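Local coordinates for putative DNA-binding protein (Ralstonia eutropha, PDB 3HWU) that is of unknown function but carries a PCC (DUF296) domain, assembles as a trimer and may bind DNA, at residues E3-Y8 and Q31-E36; R20-L26 and G110-G116; I90-G94 and G105-L109; R128-F132 and V141-P145. One frame throughout, in Å; residues are numbered along the deposited sequence. Where two conformers were deposited one is given.

Interaction 1: E3-Y8 and Q31-E36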
loop_
_atom_site.group_PDB
_atom_site.type_symbol
_atom_site.label_atom_id
_atom_site.label_comp_id
_atom_site.label_asym_id
_atom_site.label_seq_id
_atom_site.Cartn_x
_atom_site.Cartn_y
_atom_site.Cartn_z
ATOM N N GLU A 3 2.979 -22.763 16.051
ATOM C CA GLU A 3 2.980 -21.337 16.378
ATOM C C GLU A 3 1.960 -20.535 15.581
ATOM O O GLU A 3 1.260 -19.657 16.107
ATOM C CB GLU A 3 4.351 -20.769 16.112
ATOM C CG GLU A 3 4.520 -19.398 16.685
ATOM C CD GLU A 3 5.974 -18.977 16.745
ATOM O OE1 GLU A 3 6.860 -19.813 16.408
ATOM O OE2 GLU A 3 6.232 -17.814 17.145
ATOM N N LEU A 4 1.892 -20.843 14.299
ATOM C CA LEU A 4 1.092 -20.065 13.360
ATOM C C LEU A 4 -0.271 -20.659 13.130
ATOM O O LEU A 4 -0.963 -20.200 12.238
ATOM C CB LEU A 4 1.824 -19.958 12.008
ATOM C CG LEU A 4 3.046 -19.065 11.963
ATOM C CD1 LEU A 4 3.607 -19.019 10.548
ATOM C CD2 LEU A 4 2.737 -17.689 12.471
ATOM N N LYS A 5 -0.673 -21.655 13.948
ATOM C CA LYS A 5 -1.962 -22.280 13.798
ATOM C C LYS A 5 -3.055 -21.248 13.821
ATOM O O LYS A 5 -3.142 -20.433 14.757
ATOM C CB LYS A 5 -2.202 -23.331 14.892
ATOM C CG LYS A 5 -3.639 -23.807 14.926
ATOM N N GLY A 6 -3.876 -21.279 12.779
ATOM C CA GLY A 6 -5.009 -20.387 12.647
ATOM C C GLY A 6 -4.711 -18.943 12.264
ATOM O O GLY A 6 -5.598 -18.085 12.323
ATOM N N LYS A 7 -3.466 -18.656 11.914
ATOM C CA LYS A 7 -3.065 -17.272 11.671
ATOM C C LYS A 7 -2.911 -16.973 10.173
ATOM O O LYS A 7 -2.680 -15.820 9.829
ATOM C CB LYS A 7 -1.734 -16.926 12.356
ATOM C CG LYS A 7 -1.655 -17.113 13.879
ATOM C CD LYS A 7 -2.440 -16.095 14.633
ATOM C CE LYS A 7 -2.318 -16.225 16.170
ATOM N NZ LYS A 7 -1.100 -15.703 16.771
ATOM N N TYR A 8 -3.031 -17.956 9.293
ATOM C CA TYR A 8 -2.982 -17.666 7.874
ATOM C C TYR A 8 -3.769 -18.684 7.072
ATOM O O TYR A 8 -4.102 -19.791 7.558
ATOM C CB TYR A 8 -1.533 -17.560 7.382
ATOM C CG TYR A 8 -0.727 -18.837 7.402
ATOM C CD1 TYR A 8 -0.091 -19.240 8.539
ATOM C CD2 TYR A 8 -0.564 -19.595 6.253
ATOM C CE1 TYR A 8 0.678 -20.391 8.546
ATOM C CE2 TYR A 8 0.209 -20.749 6.256
ATOM C CZ TYR A 8 0.814 -21.134 7.392
ATOM O OH TYR A 8 1.585 -22.278 7.379
ATOM N N GLN A 31 8.503 -16.389 10.596
ATOM C CA GLN A 31 8.056 -17.758 10.804
ATOM C C GLN A 31 7.242 -18.308 9.615
ATOM O O GLN A 31 7.352 -19.500 9.280
ATOM C CB GLN A 31 7.249 -17.850 12.111
ATOM C CG GLN A 31 7.002 -19.307 12.517
ATOM C CD GLN A 31 8.277 -20.005 12.883
ATOM O OE1 GLN A 31 9.162 -19.414 13.530
ATOM N NE2 GLN A 31 8.419 -21.258 12.443
ATOM N N LEU A 32 6.389 -17.484 9.002
ATOM C CA LEU A 32 5.689 -17.922 7.811
ATOM C C LEU A 32 6.698 -18.304 6.700
ATOM O O LEU A 32 6.534 -19.313 5.998
ATOM C CB LEU A 32 4.765 -16.800 7.316
ATOM C CG LEU A 32 3.945 -17.125 6.059
ATOM C CD1 LEU A 32 2.820 -18.072 6.315
ATOM C CD2 LEU A 32 3.385 -15.815 5.444
ATOM N N ALA A 33 7.714 -17.470 6.536
ATOM C CA ALA A 33 8.747 -17.745 5.521
ATOM C C ALA A 33 9.413 -19.106 5.751
ATOM O O ALA A 33 9.633 -19.889 4.809
ATOM C CB ALA A 33 9.797 -16.594 5.484
ATOM N N ARG A 34 9.743 -19.380 7.012
ATOM C CA ARG A 34 10.356 -20.648 7.356
ATOM C C ARG A 34 9.388 -21.835 7.256
ATOM O O ARG A 34 9.796 -22.891 6.747
ATOM C CB ARG A 34 10.983 -20.581 8.752
ATOM C CG ARG A 34 12.232 -19.757 8.928
ATOM C CD ARG A 34 12.841 -20.035 10.321
ATOM N NE ARG A 34 11.962 -19.521 11.366
ATOM C CZ ARG A 34 12.023 -18.284 11.831
ATOM N NH1 ARG A 34 12.966 -17.461 11.389
ATOM N NH2 ARG A 34 11.163 -17.869 12.751
ATOM N N ASP A 35 8.135 -21.701 7.717
ATOM C CA ASP A 35 7.155 -22.796 7.724
ATOM C C ASP A 35 6.662 -23.157 6.343
ATOM O O ASP A 35 6.409 -24.324 6.039
ATOM C CB ASP A 35 5.916 -22.507 8.594
ATOM C CG ASP A 35 6.193 -22.519 10.081
ATOM O OD1 ASP A 35 7.328 -22.836 10.498
ATOM O OD2 ASP A 35 5.220 -22.181 10.825
ATOM N N GLU A 36 6.529 -22.150 5.487
ATOM C CA GLU A 36 6.015 -22.358 4.151
ATOM C C GLU A 36 7.155 -22.306 3.112
ATOM O O GLU A 36 6.868 -22.370 1.900
ATOM C CB GLU A 36 4.924 -21.321 3.815
ATOM C CG GLU A 36 3.629 -21.513 4.585
ATOM C CD GLU A 36 2.834 -22.760 4.211
ATOM O OE1 GLU A 36 2.900 -23.191 3.037
ATOM O OE2 GLU A 36 2.102 -23.284 5.087
HETATM O O HOH W 1 2.628 -23.098 9.921
#
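Leu-4 faces Leu-32 with their CA atoms 7.5 Å apart, where a type II turn from Leu-4 to Lys-7 sets Leu-4 and Tyr-8 against the C-terminal part of helix 25-35. No backbone hydrogen bond joins the two segments, so side chains carry the contact. Leu-4 reaches the helix with CD1, which sits 3.5 Å from the backbone N of Leu-32. The same methyl touches CG of Gln-31 and lies 3.6 Å from OD2 of Asp-35. Tyr-8 holds its CG between its own backbone N and carbonyl carbon (chi1 67°), which lays the ring face against Leu-32. CD1 of Leu-32 stands over the ring centre, 3.5 Å from the centroid and only 3° off the normal, as a CH-pi contact. OE2 of Glu-36 lies in the ring plane at its edge and accepts from Tyr-8 OH at 2.6 Å. The carboxylate takes this bond on its anti lone pair, and its plane stands 76° from the ring. A water donates to the same hydroxyl and to OD2 of Asp-35. On the helix, NE2 of Gln-31 gives a hydrogen bond to OD1 of Asp-35 at 2.7 Å, from above the carboxylate plane, which limits the rotation of the amide. Met-17 of strand 14-20 packs on Leu-4, Tyr-8 and Leu-32. The chemistry is mixed: an apolar patch lies beside a hydroxyl held by two acidic groups, one directly and one through water. The short bond to Glu-36 would probably favour a charged carboxylate there.

Interaction 2: R20-L26 and G110-G116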
loop_
_atom_site.group_PDB
_atom_site.type_symbol
_atom_site.label_atom_id
_atom_site.label_comp_id
_atom_site.label_asym_id
_atom_site.label_seq_id
_atom_site.Cartn_x
_atom_site.Cartn_y
_atom_site.Cartn_z
ATOM N N ARG A 20 -2.984 -11.456 15.730
ATOM C CA ARG A 20 -3.847 -11.171 16.844
ATOM C C ARG A 20 -3.090 -10.495 17.983
ATOM O O ARG A 20 -1.875 -10.354 17.941
ATOM C CB ARG A 20 -4.474 -12.501 17.301
ATOM C CG ARG A 20 -5.108 -13.285 16.195
ATOM C CD ARG A 20 -6.340 -12.588 15.717
ATOM N NE ARG A 20 -7.324 -12.619 16.769
ATOM C CZ ARG A 20 -8.173 -13.617 16.935
ATOM N NH1 ARG A 20 -8.174 -14.634 16.082
ATOM N NH2 ARG A 20 -9.005 -13.567 17.945
ATOM N N HIS A 21 -3.828 -10.041 18.988
ATOM C CA HIS A 21 -3.280 -9.333 20.134
ATOM C C HIS A 21 -1.978 -9.965 20.628
ATOM O O HIS A 21 -1.916 -11.178 20.895
ATOM C CB HIS A 21 -4.349 -9.415 21.238
ATOM C CG HIS A 21 -4.067 -8.633 22.486
ATOM N ND1 HIS A 21 -3.125 -7.631 22.585
ATOM C CD2 HIS A 21 -4.704 -8.657 23.681
ATOM C CE1 HIS A 21 -3.145 -7.122 23.806
ATOM N NE2 HIS A 21 -4.101 -7.719 24.484
ATOM N N GLY A 22 -0.940 -9.133 20.730
ATOM C CA GLY A 22 0.344 -9.517 21.257
ATOM C C GLY A 22 1.309 -10.086 20.231
ATOM O O GLY A 22 2.467 -10.246 20.543
ATOM N N ASP A 23 0.855 -10.378 19.009
ATOM C CA ASP A 23 1.759 -10.975 18.011
ATOM C C ASP A 23 2.804 -9.969 17.530
ATOM O O ASP A 23 2.493 -8.831 17.192
ATOM C CB ASP A 23 0.986 -11.499 16.799
ATOM C CG ASP A 23 0.153 -12.734 17.078
ATOM O OD1 ASP A 23 0.425 -13.441 18.087
ATOM O OD2 ASP A 23 -0.730 -13.088 16.237
ATOM N N ASN A 24 4.031 -10.456 17.426
ATOM C CA ASN A 24 5.145 -9.719 16.905
ATOM C C ASN A 24 5.145 -9.853 15.378
ATOM O O ASN A 24 5.334 -10.946 14.851
ATOM C CB ASN A 24 6.462 -10.248 17.485
ATOM C CG ASN A 24 7.648 -9.468 16.983
ATOM O OD1 ASN A 24 7.860 -9.402 15.775
ATOM N ND2 ASN A 24 8.401 -8.815 17.890
ATOM N N VAL A 25 4.862 -8.762 14.689
ATOM C CA VAL A 25 4.498 -8.867 13.256
ATOM C C VAL A 25 5.642 -9.360 12.378
ATOM O O VAL A 25 5.475 -10.295 11.585
ATOM C CB VAL A 25 3.934 -7.528 12.774
ATOM C CG1 VAL A 25 3.673 -7.541 11.230
ATOM C CG2 VAL A 25 2.622 -7.164 13.525
ATOM N N LEU A 26 6.815 -8.736 12.480
ATOM C CA LEU A 26 7.894 -9.168 11.587
ATOM C C LEU A 26 8.354 -10.582 11.937
ATOM O O LEU A 26 8.706 -11.342 11.055
ATOM C CB LEU A 26 9.074 -8.187 11.525
ATOM C CG LEU A 26 8.683 -6.727 11.180
ATOM C CD1 LEU A 26 9.972 -5.937 11.056
ATOM C CD2 LEU A 26 7.883 -6.619 9.918
ATOM N N GLY A 110 10.482 -3.149 14.284
ATOM C CA GLY A 110 9.654 -4.150 14.968
ATOM C C GLY A 110 8.305 -3.540 15.317
ATOM O O GLY A 110 8.160 -2.313 15.352
ATOM N N LEU A 111 7.308 -4.391 15.502
ATOM C CA LEU A 111 5.982 -3.943 15.867
ATOM C C LEU A 111 5.174 -5.110 16.396
ATOM O O LEU A 111 5.410 -6.271 16.014
ATOM C CB LEU A 111 5.266 -3.210 14.710
ATOM C CG LEU A 111 4.896 -4.002 13.467
ATOM C CD1 LEU A 111 4.077 -3.132 12.496
ATOM C CD2 LEU A 111 6.107 -4.589 12.703
ATOM N N THR A 112 4.273 -4.755 17.314
ATOM C CA THR A 112 3.488 -5.700 18.081
ATOM C C THR A 112 2.013 -5.315 17.997
ATOM O O THR A 112 1.658 -4.166 18.263
ATOM C CB THR A 112 3.923 -5.735 19.558
ATOM O OG1 THR A 112 5.316 -6.060 19.632
ATOM C CG2 THR A 112 3.126 -6.752 20.354
ATOM N N VAL A 113 1.164 -6.289 17.653
ATOM C CA VAL A 113 -0.270 -6.059 17.567
ATOM C C VAL A 113 -0.822 -5.727 18.958
ATOM O O VAL A 113 -0.497 -6.417 19.952
ATOM C CB VAL A 113 -1.004 -7.286 17.020
ATOM C CG1 VAL A 113 -2.512 -7.105 16.934
ATOM C CG2 VAL A 113 -0.420 -7.694 15.632
ATOM N N GLY A 114 -1.675 -4.710 19.009
ATOM C CA GLY A 114 -2.316 -4.290 20.241
ATOM C C GLY A 114 -3.683 -4.880 20.411
ATOM O O GLY A 114 -3.941 -6.038 20.056
ATOM N N THR A 115 -4.583 -4.082 20.955
ATOM C CA THR A 115 -5.951 -4.577 21.131
ATOM C C THR A 115 -6.704 -4.460 19.780
ATOM O O THR A 115 -7.508 -3.567 19.522
ATOM C CB THR A 115 -6.637 -3.863 22.248
ATOM O OG1 THR A 115 -6.630 -2.493 21.943
ATOM C CG2 THR A 115 -5.930 -4.104 23.606
ATOM N N GLY A 116 -6.377 -5.391 18.901
ATOM C CA GLY A 116 -6.814 -5.336 17.511
ATOM C C GLY A 116 -6.270 -6.542 16.799
ATOM O O GLY A 116 -6.069 -7.610 17.407
HETATM O O HOH W 2 -6.741 -10.091 18.405
#
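A type II beta turn, Arg-20 to Asp-23, and the N-terminus of helix 25-35 lie along the end of strand 103-114 in the PCC domain. Asn-24 is the helix N-cap, its OD1 accepting from the backbone N of Gln-27. A single bridge pairs Asn-24 with Thr-112, and their CA atoms are 4.5 Å apart. Three backbone bonds fasten the segments: Gly-22 N to Val-113 O, Val-113 N to Asp-23 O, and Val-25 N to Leu-111 O, each 2.9 Å. The turn is braced from inside by Arg-20 N, which donates almost straight (175°) to OD2 of Asp-23. That carboxylate also forms a salt bridge with Lys-7. Beside these backbone bonds the apolar side chains meet. Leu-111 has its CG between its backbone N and carbonyl carbon (chi1 66°), and this turns CD2 toward the first turn of the helix. There CD2 meets CB of Val-25 and CG of Leu-26, both at 3.7 Å, with Leu-26 crossing it at about a right angle. Val-113 and Val-25 also cross nearly square, through their CG2 methyls. Met-49 and Met-77 pack against this core. At the other end the guanidinium of Arg-20 forms a salt bridge with Asp-134 of the second subunit. A water accepts from Arg-20 NE and His-21 N and donates to Gly-116 O at 2.8 Å.

Interaction 3: I90-G94 and G105-L109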
loop_
_atom_site.group_PDB
_atom_site.type_symbol
_atom_site.label_atom_id
_atom_site.label_comp_id
_atom_site.label_asym_id
_atom_site.label_seq_id
_atom_site.Cartn_x
_atom_site.Cartn_y
_atom_site.Cartn_z
ATOM N N ILE A 90 13.217 -9.848 6.405
ATOM C CA ILE A 90 12.000 -9.074 6.126
ATOM C C ILE A 90 12.420 -7.607 5.986
ATOM O O ILE A 90 13.146 -7.048 6.813
ATOM C CB ILE A 90 10.949 -9.231 7.262
ATOM C CG1 ILE A 90 10.620 -10.671 7.605
ATOM C CG2 ILE A 90 9.651 -8.521 6.940
ATOM C CD1 ILE A 90 10.161 -11.531 6.466
ATOM N N HIS A 91 11.931 -6.943 4.958
ATOM C CA HIS A 91 12.159 -5.530 4.708
ATOM C C HIS A 91 10.790 -4.905 4.675
ATOM O O HIS A 91 9.996 -5.174 3.764
ATOM C CB HIS A 91 12.856 -5.316 3.371
ATOM C CG HIS A 91 13.160 -3.902 3.074
ATOM N ND1 HIS A 91 13.471 -3.443 1.809
ATOM C CD2 HIS A 91 13.205 -2.827 3.893
ATOM C CE1 HIS A 91 13.731 -2.149 1.881
ATOM N NE2 HIS A 91 13.579 -1.753 3.137
ATOM N N ALA A 92 10.460 -4.106 5.681
ATOM C CA ALA A 92 9.125 -3.571 5.789
ATOM C C ALA A 92 9.183 -2.080 6.161
ATOM O O ALA A 92 9.980 -1.668 7.007
ATOM C CB ALA A 92 8.287 -4.334 6.853
ATOM N N HIS A 93 8.257 -1.326 5.584
ATOM C CA HIS A 93 7.997 0.059 5.959
ATOM C C HIS A 93 6.549 0.146 6.444
ATOM O O HIS A 93 5.681 -0.652 6.047
ATOM C CB HIS A 93 8.214 1.020 4.782
ATOM C CG HIS A 93 9.637 1.152 4.330
ATOM N ND1 HIS A 93 10.016 2.092 3.404
ATOM C CD2 HIS A 93 10.771 0.495 4.665
ATOM C CE1 HIS A 93 11.323 2.048 3.250
ATOM N NE2 HIS A 93 11.812 1.105 4.020
ATOM N N GLY A 94 6.245 1.181 7.223
ATOM C CA GLY A 94 4.907 1.413 7.674
ATOM C C GLY A 94 4.588 2.871 7.902
ATOM O O GLY A 94 5.482 3.682 8.042
ATOM N N GLY A 105 6.165 7.332 10.430
ATOM C CA GLY A 105 6.629 6.002 10.122
ATOM C C GLY A 105 7.942 5.998 9.374
ATOM O O GLY A 105 8.820 6.838 9.648
ATOM N N GLY A 106 8.090 5.043 8.469
ATOM C CA GLY A 106 9.328 4.777 7.764
ATOM C C GLY A 106 9.704 3.321 7.837
ATOM O O GLY A 106 8.836 2.431 7.728
ATOM N N HIS A 107 11.003 3.076 7.947
ATOM C CA HIS A 107 11.561 1.722 8.017
ATOM C C HIS A 107 11.248 1.085 9.370
ATOM O O HIS A 107 11.626 1.625 10.409
ATOM C CB HIS A 107 13.084 1.836 7.814
ATOM C CG HIS A 107 13.825 0.552 7.926
ATOM N ND1 HIS A 107 14.365 -0.084 6.835
ATOM C CD2 HIS A 107 14.179 -0.171 9.009
ATOM C CE1 HIS A 107 14.965 -1.192 7.240
ATOM N NE2 HIS A 107 14.852 -1.277 8.554
ATOM N N LEU A 108 10.574 -0.069 9.347
ATOM C CA LEU A 108 10.208 -0.773 10.546
ATOM C C LEU A 108 11.359 -1.598 11.103
ATOM O O LEU A 108 11.976 -2.399 10.390
ATOM C CB LEU A 108 8.996 -1.698 10.305
ATOM C CG LEU A 108 7.648 -0.994 10.241
ATOM C CD1 LEU A 108 6.619 -1.883 9.512
ATOM C CD2 LEU A 108 7.144 -0.631 11.689
ATOM N N LEU A 109 11.595 -1.439 12.405
ATOM C CA LEU A 109 12.490 -2.351 13.156
ATOM C C LEU A 109 11.700 -3.420 13.863
ATOM O O LEU A 109 12.195 -4.519 14.047
ATOM C CB LEU A 109 13.318 -1.563 14.151
ATOM C CG LEU A 109 14.248 -0.506 13.529
ATOM C CD1 LEU A 109 14.976 0.290 14.631
ATOM C CD2 LEU A 109 15.241 -1.139 12.552
HETATM O O HOH W 3 12.298 -3.749 7.828
#
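His-107 has its CG anti to the backbone N (chi1 177°), while CG of His-93 lies anti to the carbonyl carbon (chi1 -68°). These torsions bring the two rings together on one face of the hairpin. His-91 joins them from the same strand as His-93. The rings meet rim to rim and do not stack. His-93 NE2 is 4.0 Å from His-107 ND1, with the planes at 60°. His-91 NE2 lies 4.1 Å from that same ND1, and the two side chains cross at about a right angle. The backbone of Gly-106 and His-107 passes over one face of the His-93 ring. Partners on the third subunit help hold the rings: His-91 ND1 bonds to Glu-119 and His-93 ND1 to the carbonyl of Met-74 there. Phe-64 of the same chain stacks on His-107. In the backbone, Gly-94 N to Gly-106 O (2.9 Å) and Gly-106 N to Gly-94 O (3.0 Å) form a hydrogen-bonded antiparallel pair. Leu-108 N donates to Ala-92 O at 2.9 Å. CD1 of Leu-108 packs on CB of Ala-92 at 4.0 Å and on the backbone of His-93. A water accepts from Ala-92 N and donates to Leu-108 O. The contact is a buried antiparallel beta hairpin at a subunit interface. NE2 of His-91, NE2 of His-93 and ND1 of His-107 converge, which would be consistent with a metal site, although no metal is modelled.

Interaction 4: R128-F132 and V141-P145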
loop_
_atom_site.group_PDB
_atom_site.type_symbol
_atom_site.label_atom_id
_atom_site.label_comp_id
_atom_site.label_asym_id
_atom_site.label_seq_id
_atom_site.Cartn_x
_atom_site.Cartn_y
_atom_site.Cartn_z
ATOM N N ARG A 128 13.891 -18.050 -5.241
ATOM C CA ARG A 128 14.560 -17.846 -3.979
ATOM C C ARG A 128 15.474 -16.635 -4.111
ATOM O O ARG A 128 16.426 -16.657 -4.911
ATOM C CB ARG A 128 15.331 -19.132 -3.577
ATOM C CG ARG A 128 16.240 -19.047 -2.337
ATOM C CD ARG A 128 15.528 -19.120 -1.033
ATOM N NE ARG A 128 16.598 -19.046 -0.023
ATOM C CZ ARG A 128 16.496 -19.442 1.223
ATOM N NH1 ARG A 128 15.401 -19.995 1.659
ATOM N NH2 ARG A 128 17.551 -19.299 2.038
ATOM N N LEU A 129 15.222 -15.589 -3.307
ATOM C CA LEU A 129 15.997 -14.359 -3.398
ATOM C C LEU A 129 16.745 -14.076 -2.104
ATOM O O LEU A 129 16.193 -14.234 -1.010
ATOM C CB LEU A 129 15.104 -13.161 -3.737
ATOM C CG LEU A 129 14.270 -13.197 -5.003
ATOM C CD1 LEU A 129 13.472 -11.862 -5.134
ATOM C CD2 LEU A 129 15.115 -13.521 -6.222
ATOM N N ASP A 130 18.013 -13.669 -2.221
ATOM C CA ASP A 130 18.747 -13.155 -1.072
ATOM C C ASP A 130 18.912 -11.641 -1.164
ATOM O O ASP A 130 18.810 -11.038 -2.240
ATOM C CB ASP A 130 20.126 -13.810 -0.911
ATOM C CG ASP A 130 20.043 -15.203 -0.332
ATOM O OD1 ASP A 130 19.295 -16.040 -0.939
ATOM O OD2 ASP A 130 20.709 -15.436 0.723
ATOM N N ARG A 131 19.098 -11.042 -0.004
ATOM C CA ARG A 131 19.524 -9.671 0.109
ATOM C C ARG A 131 21.026 -9.679 0.305
ATOM O O ARG A 131 21.586 -10.625 0.900
ATOM C CB ARG A 131 18.923 -9.026 1.346
ATOM C CG ARG A 131 17.495 -8.945 1.373
ATOM C CD ARG A 131 16.917 -7.866 2.433
ATOM N NE ARG A 131 15.555 -8.231 2.613
ATOM C CZ ARG A 131 14.560 -7.824 1.813
ATOM N NH1 ARG A 131 14.752 -6.888 0.901
ATOM N NH2 ARG A 131 13.380 -8.382 1.940
ATOM N N PHE A 132 21.675 -8.630 -0.158
ATOM C CA PHE A 132 23.147 -8.530 -0.063
ATOM C C PHE A 132 23.471 -7.077 0.217
ATOM O O PHE A 132 22.726 -6.172 -0.151
ATOM C CB PHE A 132 23.809 -8.966 -1.418
ATOM C CG PHE A 132 23.506 -8.023 -2.567
ATOM C CD1 PHE A 132 22.262 -8.120 -3.246
ATOM C CD2 PHE A 132 24.398 -6.999 -2.948
ATOM C CE1 PHE A 132 21.896 -7.195 -4.252
ATOM C CE2 PHE A 132 24.062 -6.101 -3.983
ATOM C CZ PHE A 132 22.831 -6.195 -4.636
ATOM N N VAL A 141 20.344 -4.637 -0.155
ATOM C CA VAL A 141 19.475 -4.527 -1.320
ATOM C C VAL A 141 19.013 -5.936 -1.704
ATOM O O VAL A 141 19.750 -6.927 -1.575
ATOM C CB VAL A 141 20.237 -3.899 -2.509
ATOM C CG1 VAL A 141 19.420 -3.941 -3.787
ATOM C CG2 VAL A 141 20.703 -2.458 -2.176
ATOM N N LEU A 142 17.786 -6.035 -2.232
ATOM C CA LEU A 142 17.248 -7.293 -2.710
ATOM C C LEU A 142 17.881 -7.673 -4.038
ATOM O O LEU A 142 17.803 -6.913 -4.984
ATOM C CB LEU A 142 15.729 -7.157 -2.860
ATOM C CG LEU A 142 14.912 -8.390 -3.240
ATOM C CD1 LEU A 142 15.177 -9.576 -2.281
ATOM C CD2 LEU A 142 13.418 -8.026 -3.290
ATOM N N GLY A 143 18.520 -8.833 -4.098
ATOM C CA GLY A 143 19.126 -9.298 -5.322
ATOM C C GLY A 143 18.112 -9.985 -6.193
ATOM O O GLY A 143 17.329 -10.776 -5.714
ATOM N N LEU A 144 18.147 -9.695 -7.473
ATOM C CA LEU A 144 17.305 -10.365 -8.469
ATOM C C LEU A 144 18.179 -11.248 -9.380
ATOM O O LEU A 144 19.373 -10.933 -9.587
ATOM C CB LEU A 144 16.611 -9.325 -9.344
ATOM C CG LEU A 144 15.607 -8.384 -8.679
ATOM C CD1 LEU A 144 14.914 -7.474 -9.722
ATOM C CD2 LEU A 144 14.537 -9.146 -7.895
ATOM N N PRO A 145 17.590 -12.337 -9.942
ATOM C CA PRO A 145 18.288 -13.249 -10.866
ATOM C C PRO A 145 18.811 -12.435 -12.039
ATOM O O PRO A 145 19.961 -12.701 -12.446
ATOM C CB PRO A 145 17.169 -14.185 -11.319
ATOM C CG PRO A 145 16.148 -14.088 -10.316
ATOM C CD PRO A 145 16.165 -12.676 -9.875
HETATM O O HOH W 4 18.816 -13.252 -5.034
#
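Leu-129 and Leu-142 cross at about a right angle beside a small antiparallel beta hairpin, strands 131-134 and 139-142. CB of Leu-129 meets CD1 of Leu-142 at 3.9 Å. Farther out, Leu-129 CD1 touches CD2 of Leu-144 in one of that residue's two conformers, and its CD2 packs on CD of Pro-145, again nearly square. Leu-129 thus lies against the C-terminal tail. On the same face as Leu-142, Arg-131 runs out extended and crosses that leucine at a slant. CD1 of Leu-142 lies over one face of the guanidinium, and NH1 is 3.9 Å from CB of Leu-142. The guanidinium has its polar partners outside the hairpin: NH2 bonds to Ser-80 OG and Ser-89 O, and NH1 forms a salt bridge with Glu-119 of the third subunit. On the other face, Phe-132 and Val-141 lie side by side and point the same way, with CZ of the ring 4.1 Å from CB of Val-141. The chi1 of 67° swings the Phe-132 ring back along the partner strand, where CA of Gly-143 sits at its edge, 3.6 Å from CE1. Arg-20 of the third subunit packs on Phe-132 and Val-141. Phe-132 and Val-141 are a hydrogen-bonded pair, through Phe-132 N to Val-141 O and Val-141 N to Phe-132 O (2.8 Å). Beyond the pair, Gly-143 N donates to Asp-130 O at 2.9 Å.

How the interactions relate
Interactions 1 and 2 share helix 25-35, their segments alternate along the chain, and the salt bridge from Lys-7 to Asp-23 joins them. Their centres are 15 Å apart. Interaction 3 is nested in the loop closed by interaction 2. Both use strand 103-114, and Leu-26 packs on Ala-92 and Ile-90. Interaction 4 comes last in sequence, in a separate two-strand sheet, with its centre about 27 Å from that of interaction 2. It touches interaction 3 where Arg-131 packs on His-91. Interactions 3 and 4 both meet the third subunit, where Glu-119 bonds to His-91 and Arg-131. The terminal hairpin therefore adjoins the histidine cluster at a trimer interface.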